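Local coordinates for chitinase (Thermococcus chitonophagus, PDB 5XSW), which probably hydrolyses internal glycosidic bonds of chitin, its crystallised portion joining a beta-rich N-terminal domain to a mainly helical domain that holds bound glycan, at residues I38-T43 against I84-Q89; A195-K200 against V459-W464; P265-D270 against A296-T301. All coordinates share one frame; numbering follows the deposited sequence.

Interaction 1: residues I38-T43 against I84-Q89; sequences ITFETT and IIIEIQ
The F40 ring meets two isoleucines of 84-89, one at its edge and one obliquely. I88 CD1 lies at the ring edge, near its plane, 4.4 Å from F40 CE1, while I86 comes in obliquely, its CD1 4.0 Å from F40 CE2 and its CG2 4.0 Å from F40 CZ. Within its own sheet F40 also touches V66 and I68, and its ring meets that of F100 with the planes about 30° apart. The ring reaches this place because CG takes the crowded position between the backbone N and the carbonyl carbon (chi1 66°), which puts the ring on the side of 84-89. Two residues on, T42 and I88 reach toward each other tip to tip. The methyl CG2 of T42 stands 4.0 Å from I88 CD1, and OG1 of T42 is 3.8 Å from I88 CG2. That hydroxyl is engaged elsewhere, with the carbonyl of P95 and the backbone N of G44, so its polarity is satisfied although the residue is buried. The strands belong to different antiparallel sheets, 32-41 to one and 80-89 to the other, and meet face to face as the two layers of a beta sandwich. The chains run in the same direction and draw closer just past the end of strand 32-41, the CA atoms of F40 and I86 being 10.9 Å apart but those of T42 and I88 only 8.4 Å. Most of the contact is methyl-to-ring and methyl-to-methyl packing, with one hydroxyl laid against a methyl and no polar bond linking these segments, so this part of the interface probably rests on shape and exclusion of water.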
loop_
_atom_site.group_PDB
_atom_site.type_symbol
_atom_site.label_atom_id
_atom_site.label_comp_id
_atom_site.label_asym_id
_atom_site.label_seq_id
_atom_site.Cartn_x
_atom_site.Cartn_y
_atom_site.Cartn_z
ATOM N N ILE A 38 0.820 -26.857 9.389
ATOM C CA ILE A 38 1.080 -28.194 8.826
ATOM C C ILE A 38 0.242 -29.131 9.743
ATOM O O ILE A 38 0.326 -29.018 10.960
ATOM C CB ILE A 38 2.552 -28.623 8.885
ATOM C CG1 ILE A 38 3.491 -27.624 8.206
ATOM C CG2 ILE A 38 2.784 -30.021 8.204
ATOM C CD1 ILE A 38 4.061 -26.623 9.191
ATOM N N THR A 39 -0.563 -30.014 9.175
ATOM C CA THR A 39 -1.262 -30.971 10.042
ATOM C C THR A 39 -0.701 -32.382 9.824
ATOM O O THR A 39 -0.181 -32.722 8.753
ATOM C CB THR A 39 -2.772 -31.011 9.795
ATOM O OG1 THR A 39 -3.045 -31.177 8.389
ATOM C CG2 THR A 39 -3.478 -29.750 10.314
ATOM N N PHE A 40 -0.835 -33.216 10.839
ATOM C CA PHE A 40 -0.631 -34.636 10.577
ATOM C C PHE A 40 -1.475 -35.413 11.597
ATOM O O PHE A 40 -2.040 -34.830 12.516
ATOM C CB PHE A 40 0.856 -35.018 10.657
ATOM C CG PHE A 40 1.449 -34.877 12.065
ATOM C CD1 PHE A 40 1.401 -35.939 12.979
ATOM C CD2 PHE A 40 2.079 -33.695 12.458
ATOM C CE1 PHE A 40 1.969 -35.815 14.283
ATOM C CE2 PHE A 40 2.640 -33.537 13.731
ATOM C CZ PHE A 40 2.593 -34.623 14.672
ATOM N N GLU A 41 -1.538 -36.731 11.417
ATOM C CA GLU A 41 -2.348 -37.551 12.305
ATOM C C GLU A 41 -1.470 -38.564 13.027
ATOM O O GLU A 41 -0.486 -39.038 12.477
ATOM C CB GLU A 41 -3.473 -38.235 11.515
ATOM C CG GLU A 41 -4.558 -37.245 11.106
ATOM C CD GLU A 41 -5.508 -37.785 10.016
ATOM O OE1 GLU A 41 -6.664 -37.326 9.971
ATOM O OE2 GLU A 41 -5.109 -38.635 9.192
ATOM N N THR A 42 -1.811 -38.809 14.288
ATOM C CA THR A 42 -1.241 -39.906 15.059
ATOM C C THR A 42 -2.222 -40.291 16.179
ATOM O O THR A 42 -2.991 -39.448 16.668
ATOM C CB THR A 42 0.122 -39.530 15.647
ATOM O OG1 THR A 42 0.586 -40.575 16.509
ATOM C CG2 THR A 42 0.015 -38.202 16.455
ATOM N N THR A 43 -2.239 -41.577 16.550
ATOM C CA THR A 43 -2.998 -42.015 17.726
ATOM C C THR A 43 -2.094 -42.007 18.954
ATOM O O THR A 43 -2.552 -42.215 20.078
ATOM C CB THR A 43 -3.579 -43.448 17.522
ATOM O OG1 THR A 43 -2.508 -44.337 17.155
ATOM C CG2 THR A 43 -4.593 -43.447 16.404
ATOM N N ILE A 84 12.036 -30.087 11.205
ATOM C CA ILE A 84 11.321 -30.224 12.441
ATOM C C ILE A 84 11.469 -31.674 12.998
ATOM O O ILE A 84 11.395 -32.649 12.235
ATOM C CB ILE A 84 9.842 -29.900 12.226
ATOM C CG1 ILE A 84 9.680 -28.399 11.910
ATOM C CG2 ILE A 84 9.034 -30.247 13.432
ATOM C CD1 ILE A 84 8.244 -28.003 11.611
ATOM N N ILE A 85 11.720 -31.790 14.298
ATOM C CA ILE A 85 11.806 -33.103 14.948
ATOM C C ILE A 85 10.616 -33.307 15.852
ATOM O O ILE A 85 10.344 -32.506 16.759
ATOM C CB ILE A 85 13.099 -33.251 15.722
ATOM C CG1 ILE A 85 14.247 -33.166 14.731
ATOM C CG2 ILE A 85 13.113 -34.623 16.483
ATOM C CD1 ILE A 85 15.461 -32.628 15.333
ATOM N N ILE A 86 9.875 -34.378 15.551
ATOM C CA ILE A 86 8.657 -34.754 16.248
ATOM C C ILE A 86 8.917 -36.064 17.019
ATOM O O ILE A 86 9.378 -37.050 16.443
ATOM C CB ILE A 86 7.492 -34.998 15.280
ATOM C CG1 ILE A 86 7.232 -33.754 14.401
ATOM C CG2 ILE A 86 6.241 -35.483 16.031
ATOM C CD1 ILE A 86 6.536 -34.101 13.116
ATOM N N GLU A 87 8.638 -36.051 18.311
ATOM C CA GLU A 87 8.777 -37.261 19.124
ATOM C C GLU A 87 7.421 -37.704 19.628
ATOM O O GLU A 87 6.689 -36.910 20.236
ATOM C CB GLU A 87 9.738 -37.022 20.273
ATOM C CG GLU A 87 11.184 -37.280 19.835
ATOM C CD GLU A 87 12.210 -36.754 20.816
ATOM O OE1 GLU A 87 11.930 -36.779 22.046
ATOM O OE2 GLU A 87 13.286 -36.309 20.340
ATOM N N ILE A 88 7.087 -38.973 19.357
ATOM C CA ILE A 88 5.774 -39.516 19.666
ATOM C C ILE A 88 5.942 -40.711 20.645
ATOM O O ILE A 88 6.821 -41.557 20.456
ATOM C CB ILE A 88 5.071 -40.039 18.394
ATOM C CG1 ILE A 88 4.932 -38.950 17.323
ATOM C CG2 ILE A 88 3.655 -40.599 18.726
ATOM C CD1 ILE A 88 3.872 -37.957 17.659
ATOM N N GLN A 89 5.113 -40.780 21.662
ATOM C CA GLN A 89 5.009 -42.012 22.458
ATOM C C GLN A 89 3.991 -42.987 21.857
ATOM O O GLN A 89 2.803 -42.669 21.791
ATOM C CB GLN A 89 4.611 -41.674 23.872
ATOM C CG GLN A 89 4.496 -42.890 24.769
ATOM C CD GLN A 89 4.433 -42.457 26.198
ATOM O OE1 GLN A 89 5.472 -42.241 26.828
ATOM N NE2 GLN A 89 3.211 -42.259 26.712
#

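Interaction 2: residues A195-K200 against V459-W464; sequences AYEWFK and VAMKHW
W198 and W464 form a T-shaped pair: CZ3 of W464 stands 3.7 Å above the W198 ring plane, over its centre. The centroids of the two six-membered rings are 5.0 Å apart, and the planes meet at 70°. The opposite face of W198 is taken by F199 CZ, so the indole is clamped from both sides, and its NE1 is bonded to the carbonyl of H468. M461 lies against the same partners: its CG sits over one face of W464, and the chain, bent at chi3 (77°), carries CE to within 4.2 Å of W198 CD1. SD then meets E197 CG at 3.8 Å, while the carboxylate of E197 turns to a salt bridge with R458. Were W198 replaced by an alanine, the W464 edge would probably lose the face it rests on, and the H468 carbonyl its indole donor. Away from this packing the segments open to solvent: K200 is partly exposed and arches back so that NZ bonds E197 O at 2.9 Å, and K462 is exposed in the type I turn from M461 to W464. The end region of helix 186-199, closing on the left-handed K200, and the M461-W464 turn thus meet through an aromatic cluster in the core of the helical domain.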
loop_
_atom_site.group_PDB
_atom_site.type_symbol
_atom_site.label_atom_id
_atom_site.label_comp_id
_atom_site.label_asym_id
_atom_site.label_seq_id
_atom_site.Cartn_x
_atom_site.Cartn_y
_atom_site.Cartn_z
ATOM N N ALA A 195 -9.604 -9.704 -17.667
ATOM C CA ALA A 195 -9.950 -9.776 -16.240
ATOM C C ALA A 195 -11.033 -10.848 -16.000
ATOM O O ALA A 195 -11.021 -11.550 -15.015
ATOM C CB ALA A 195 -10.470 -8.376 -15.720
ATOM N N TYR A 196 -12.007 -10.881 -16.901
ATOM C CA TYR A 196 -13.117 -11.852 -16.857
ATOM C C TYR A 196 -12.576 -13.279 -16.984
ATOM O O TYR A 196 -12.783 -14.101 -16.141
ATOM C CB TYR A 196 -14.060 -11.537 -18.019
ATOM C CG TYR A 196 -15.298 -12.409 -18.173
ATOM C CD1 TYR A 196 -15.899 -13.031 -17.080
ATOM C CD2 TYR A 196 -15.895 -12.562 -19.437
ATOM C CE1 TYR A 196 -17.075 -13.794 -17.246
ATOM C CE2 TYR A 196 -17.039 -13.332 -19.606
ATOM C CZ TYR A 196 -17.610 -13.953 -18.517
ATOM O OH TYR A 196 -18.769 -14.694 -18.698
ATOM N N GLU A 197 -11.843 -13.558 -18.049
ATOM C CA GLU A 197 -11.390 -14.930 -18.293
ATOM C C GLU A 197 -10.339 -15.376 -17.278
ATOM O O GLU A 197 -10.314 -16.531 -16.817
ATOM C CB GLU A 197 -10.864 -15.069 -19.774
ATOM C CG GLU A 197 -10.509 -16.552 -20.166
ATOM C CD GLU A 197 -11.729 -17.507 -20.121
ATOM O OE1 GLU A 197 -12.917 -17.064 -20.276
ATOM O OE2 GLU A 197 -11.493 -18.722 -19.967
ATOM N N TRP A 198 -9.446 -14.473 -16.908
ATOM C CA TRP A 198 -8.405 -14.804 -15.955
ATOM C C TRP A 198 -8.943 -14.893 -14.517
ATOM O O TRP A 198 -8.721 -15.905 -13.840
ATOM C CB TRP A 198 -7.266 -13.739 -16.034
ATOM C CG TRP A 198 -5.949 -14.173 -15.460
ATOM C CD1 TRP A 198 -5.660 -15.329 -14.753
ATOM C CD2 TRP A 198 -4.735 -13.443 -15.544
ATOM N NE1 TRP A 198 -4.319 -15.348 -14.433
ATOM C CE2 TRP A 198 -3.734 -14.203 -14.917
ATOM C CE3 TRP A 198 -4.386 -12.219 -16.138
ATOM C CZ2 TRP A 198 -2.410 -13.756 -14.824
ATOM C CZ3 TRP A 198 -3.085 -11.804 -16.071
ATOM C CH2 TRP A 198 -2.108 -12.568 -15.399
ATOM N N PHE A 199 -9.669 -13.870 -14.032
ATOM C CA PHE A 199 -10.005 -13.824 -12.572
ATOM C C PHE A 199 -11.497 -14.018 -12.325
ATOM O O PHE A 199 -11.947 -13.969 -11.184
ATOM C CB PHE A 199 -9.511 -12.480 -11.922
ATOM C CG PHE A 199 -8.006 -12.309 -12.047
ATOM C CD1 PHE A 199 -7.163 -13.103 -11.294
ATOM C CD2 PHE A 199 -7.454 -11.372 -12.947
ATOM C CE1 PHE A 199 -5.756 -13.013 -11.453
ATOM C CE2 PHE A 199 -6.078 -11.252 -13.070
ATOM C CZ PHE A 199 -5.235 -12.108 -12.348
ATOM N N LYS A 200 -12.250 -14.261 -13.409
ATOM C CA LYS A 200 -13.702 -14.582 -13.362
ATOM C C LYS A 200 -14.521 -13.400 -12.930
ATOM O O LYS A 200 -15.648 -13.555 -12.437
ATOM C CB LYS A 200 -13.990 -15.783 -12.422
ATOM C CG LYS A 200 -12.951 -16.930 -12.610
ATOM C CD LYS A 200 -12.846 -17.347 -14.117
ATOM C CE LYS A 200 -11.702 -18.381 -14.232
ATOM N NZ LYS A 200 -11.509 -18.863 -15.674
ATOM N N VAL A 459 -7.075 -19.692 -26.254
ATOM C CA VAL A 459 -5.942 -20.188 -27.028
ATOM C C VAL A 459 -4.661 -19.690 -26.452
ATOM O O VAL A 459 -3.737 -20.481 -26.206
ATOM C CB VAL A 459 -6.062 -19.784 -28.489
ATOM C CG1 VAL A 459 -4.735 -19.994 -29.204
ATOM C CG2 VAL A 459 -7.179 -20.614 -29.114
ATOM N N ALA A 460 -4.578 -18.385 -26.185
ATOM C CA ALA A 460 -3.338 -17.883 -25.563
ATOM C C ALA A 460 -3.070 -18.567 -24.235
ATOM O O ALA A 460 -1.920 -18.935 -23.928
ATOM C CB ALA A 460 -3.421 -16.328 -25.352
ATOM N N MET A 461 -4.124 -18.708 -23.419
ATOM C CA MET A 461 -3.911 -19.203 -22.051
ATOM C C MET A 461 -3.568 -20.678 -21.938
ATOM O O MET A 461 -3.058 -21.137 -20.889
ATOM C CB MET A 461 -5.161 -18.900 -21.176
ATOM C CG MET A 461 -5.273 -17.349 -20.984
ATOM S SD MET A 461 -6.772 -16.877 -20.102
ATOM C CE MET A 461 -6.317 -17.285 -18.421
ATOM N N LYS A 462 -3.820 -21.423 -23.016
ATOM C CA LYS A 462 -3.340 -22.812 -23.088
ATOM C C LYS A 462 -1.842 -22.816 -22.895
ATOM O O LYS A 462 -1.281 -23.786 -22.461
ATOM C CB LYS A 462 -3.701 -23.452 -24.441
ATOM C CG LYS A 462 -5.174 -23.818 -24.624
ATOM C CD LYS A 462 -5.429 -25.144 -23.782
ATOM C CE LYS A 462 -6.847 -25.699 -23.908
ATOM N NZ LYS A 462 -7.073 -26.863 -22.946
ATOM N N HIS A 463 -1.161 -21.743 -23.243
ATOM C CA HIS A 463 0.279 -21.664 -23.061
ATOM C C HIS A 463 0.742 -21.023 -21.757
ATOM O O HIS A 463 1.900 -20.897 -21.520
ATOM C CB HIS A 463 0.945 -20.955 -24.228
ATOM C CG HIS A 463 0.694 -21.593 -25.546
ATOM N ND1 HIS A 463 1.652 -22.307 -26.217
ATOM C CD2 HIS A 463 -0.407 -21.631 -26.316
ATOM C CE1 HIS A 463 1.151 -22.756 -27.343
ATOM N NE2 HIS A 463 -0.098 -22.361 -27.427
ATOM N N TRP A 464 -0.197 -20.602 -20.878
ATOM C CA TRP A 464 0.193 -19.935 -19.633
ATOM C C TRP A 464 0.482 -20.939 -18.505
ATOM O O TRP A 464 -0.088 -22.024 -18.470
ATOM C CB TRP A 464 -0.910 -18.946 -19.218
ATOM C CG TRP A 464 -1.023 -17.718 -20.103
ATOM C CD1 TRP A 464 -0.522 -17.553 -21.366
ATOM C CD2 TRP A 464 -1.706 -16.493 -19.782
ATOM N NE1 TRP A 464 -0.857 -16.310 -21.855
ATOM C CE2 TRP A 464 -1.577 -15.636 -20.894
ATOM C CE3 TRP A 464 -2.428 -16.043 -18.655
ATOM C CZ2 TRP A 464 -2.133 -14.343 -20.921
ATOM C CZ3 TRP A 464 -2.977 -14.765 -18.679
ATOM C CH2 TRP A 464 -2.837 -13.934 -19.809
#

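Interaction 3: residues P265-D270 against A296-T301; sequences PDIFPD and AAVSLT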
loop_
_atom_site.group_PDB
_atom_site.type_symbol
_atom_site.label_atom_id
_atom_site.label_comp_id
_atom_site.label_asym_id
_atom_site.label_seq_id
_atom_site.Cartn_x
_atom_site.Cartn_y
_atom_site.Cartn_z
ATOM N N PRO A 265 3.815 -11.332 -6.616
ATOM C CA PRO A 265 5.040 -11.351 -7.436
ATOM C C PRO A 265 4.867 -12.134 -8.735
ATOM O O PRO A 265 5.590 -11.826 -9.685
ATOM C CB PRO A 265 6.083 -12.031 -6.511
ATOM C CG PRO A 265 5.285 -12.772 -5.506
ATOM C CD PRO A 265 3.983 -12.002 -5.311
ATOM N N ASP A 266 3.927 -13.098 -8.818
ATOM C CA ASP A 266 3.731 -13.810 -10.087
ATOM C C ASP A 266 3.020 -12.969 -11.112
ATOM O O ASP A 266 3.134 -13.239 -12.295
ATOM C CB ASP A 266 2.933 -15.110 -9.879
ATOM C CG ASP A 266 3.729 -16.098 -9.023
ATOM O OD1 ASP A 266 4.695 -16.676 -9.578
ATOM O OD2 ASP A 266 3.441 -16.243 -7.811
ATOM N N ILE A 267 2.244 -11.979 -10.674
ATOM C CA ILE A 267 1.509 -11.147 -11.650
ATOM C C ILE A 267 2.296 -9.842 -12.030
ATOM O O ILE A 267 2.347 -9.467 -13.192
ATOM C CB ILE A 267 0.106 -10.756 -11.097
ATOM C CG1 ILE A 267 -0.745 -12.028 -10.900
ATOM C CG2 ILE A 267 -0.644 -9.818 -12.087
ATOM C CD1 ILE A 267 -2.090 -11.759 -10.147
ATOM N N PHE A 268 2.918 -9.205 -11.044
ATOM C CA PHE A 268 3.567 -7.896 -11.256
ATOM C C PHE A 268 5.073 -7.997 -11.254
ATOM O O PHE A 268 5.627 -8.488 -10.276
ATOM C CB PHE A 268 3.145 -6.930 -10.142
ATOM C CG PHE A 268 1.707 -6.581 -10.179
ATOM C CD1 PHE A 268 1.226 -5.623 -11.076
ATOM C CD2 PHE A 268 0.813 -7.203 -9.319
ATOM C CE1 PHE A 268 -0.129 -5.291 -11.110
ATOM C CE2 PHE A 268 -0.521 -6.885 -9.362
ATOM C CZ PHE A 268 -1.001 -5.922 -10.246
ATOM N N PRO A 269 5.735 -7.523 -12.342
ATOM C CA PRO A 269 7.199 -7.415 -12.252
ATOM C C PRO A 269 7.601 -6.313 -11.262
ATOM O O PRO A 269 6.794 -5.429 -10.955
ATOM C CB PRO A 269 7.618 -7.072 -13.699
ATOM C CG PRO A 269 6.420 -6.278 -14.272
ATOM C CD PRO A 269 5.184 -6.943 -13.581
ATOM N N ASP A 270 8.842 -6.340 -10.783
ATOM C CA ASP A 270 9.292 -5.367 -9.790
ATOM C C ASP A 270 9.273 -3.937 -10.331
ATOM O O ASP A 270 9.250 -2.999 -9.536
ATOM C CB ASP A 270 10.734 -5.701 -9.319
ATOM C CG ASP A 270 10.798 -6.996 -8.456
ATOM O OD1 ASP A 270 9.770 -7.398 -7.868
ATOM O OD2 ASP A 270 11.885 -7.597 -8.353
ATOM N N ALA A 296 -7.388 -3.324 -11.310
ATOM C CA ALA A 296 -8.589 -3.249 -10.502
ATOM C C ALA A 296 -9.128 -4.651 -10.156
ATOM O O ALA A 296 -9.486 -4.906 -8.998
ATOM C CB ALA A 296 -9.695 -2.418 -11.212
ATOM N N ALA A 297 -9.147 -5.540 -11.154
ATOM C CA ALA A 297 -9.586 -6.950 -10.931
ATOM C C ALA A 297 -8.694 -7.659 -9.893
ATOM O O ALA A 297 -9.173 -8.338 -9.037
ATOM C CB ALA A 297 -9.564 -7.702 -12.258
ATOM N N VAL A 298 -7.373 -7.487 -9.969
ATOM C CA VAL A 298 -6.494 -8.090 -8.984
ATOM C C VAL A 298 -6.717 -7.490 -7.604
ATOM O O VAL A 298 -6.679 -8.212 -6.614
ATOM C CB VAL A 298 -4.997 -7.953 -9.407
ATOM C CG1 VAL A 298 -4.009 -8.426 -8.298
ATOM C CG2 VAL A 298 -4.781 -8.791 -10.752
ATOM N N SER A 299 -6.965 -6.180 -7.534
ATOM C CA SER A 299 -7.249 -5.564 -6.241
ATOM C C SER A 299 -8.512 -6.144 -5.581
ATOM O O SER A 299 -8.554 -6.388 -4.368
ATOM C CB SER A 299 -7.424 -4.034 -6.417
ATOM O OG SER A 299 -7.449 -3.410 -5.133
ATOM N N LEU A 300 -9.558 -6.301 -6.374
ATOM C CA LEU A 300 -10.796 -6.915 -5.920
ATOM C C LEU A 300 -10.578 -8.374 -5.542
ATOM O O LEU A 300 -11.075 -8.854 -4.537
ATOM C CB LEU A 300 -11.858 -6.799 -7.000
ATOM C CG LEU A 300 -12.320 -5.374 -7.272
ATOM C CD1 LEU A 300 -12.913 -5.248 -8.660
ATOM C CD2 LEU A 300 -13.310 -4.946 -6.213
ATOM N N THR A 301 -9.784 -9.055 -6.348
ATOM C CA THR A 301 -9.467 -10.447 -6.129
ATOM C C THR A 301 -8.758 -10.594 -4.795
ATOM O O THR A 301 -9.011 -11.523 -4.058
ATOM C CB THR A 301 -8.588 -11.000 -7.258
ATOM O OG1 THR A 301 -9.356 -11.065 -8.457
ATOM C CG2 THR A 301 -8.062 -12.377 -6.914
#
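This is apolar loop-to-helix packing in the helical domain: the connection between helices 254-263 and 274-278 rests on the middle of the long helix 288-311. One residue of that helix, V298, does all the touching, and it offers one branch to each of two neighbours in the loop. Its CG1, anti to the backbone N (chi1 173°), meets the edge of the F268 ring near the ring plane, 4.0 Å from CE2. Its CG2 points to I267, whose extended chain brings CD1 to it tip to tip at 4.1 Å. I267 also braces the phenyl, since its CG2 lies 4.0 Å above one face of the F268 ring, offset toward the rim; I267 and F268 thus pack on each other as well as on V298. The loop itself is tied down by R415, which bonds the carbonyls of P265 and F268 and makes a salt bridge with D270. D266 OD1 bonds Y26 OH and N29 N, which fastens the loop to the N-terminal part of the chain. On the helix, S299 OG bonds N256 OD1 of helix 254-263. One turn beyond A297, T301 folds its hydroxyl back on its own helix: OG1 lies 2.8 Å from A297 O, above the carbonyl plane, while T301 N reaches the same oxygen from the opposite face of that plane.

How the interactions relate
From the N terminus, interaction 1 opens and closes first, bridging a 40-residue excursion rich in strand and pressing the two sheets of the N-terminal domain together. Only afterwards does interaction 2 open, at 195-200; it waits until 459-464 to close, so it spans most of the helical domain. Interaction 3 opens and closes within that span, over a short 25-residue loop. Interactions 2 and 3 share one core: F199 CE2 lies 3.6 Å from V298 CG2, and A195 CB the same distance from A297 CB, which joins helix 186-199 to helix 288-311. Interaction 1 stands apart, its nearest atoms about 20 Å from interaction 3 and about 26 Å from interaction 2.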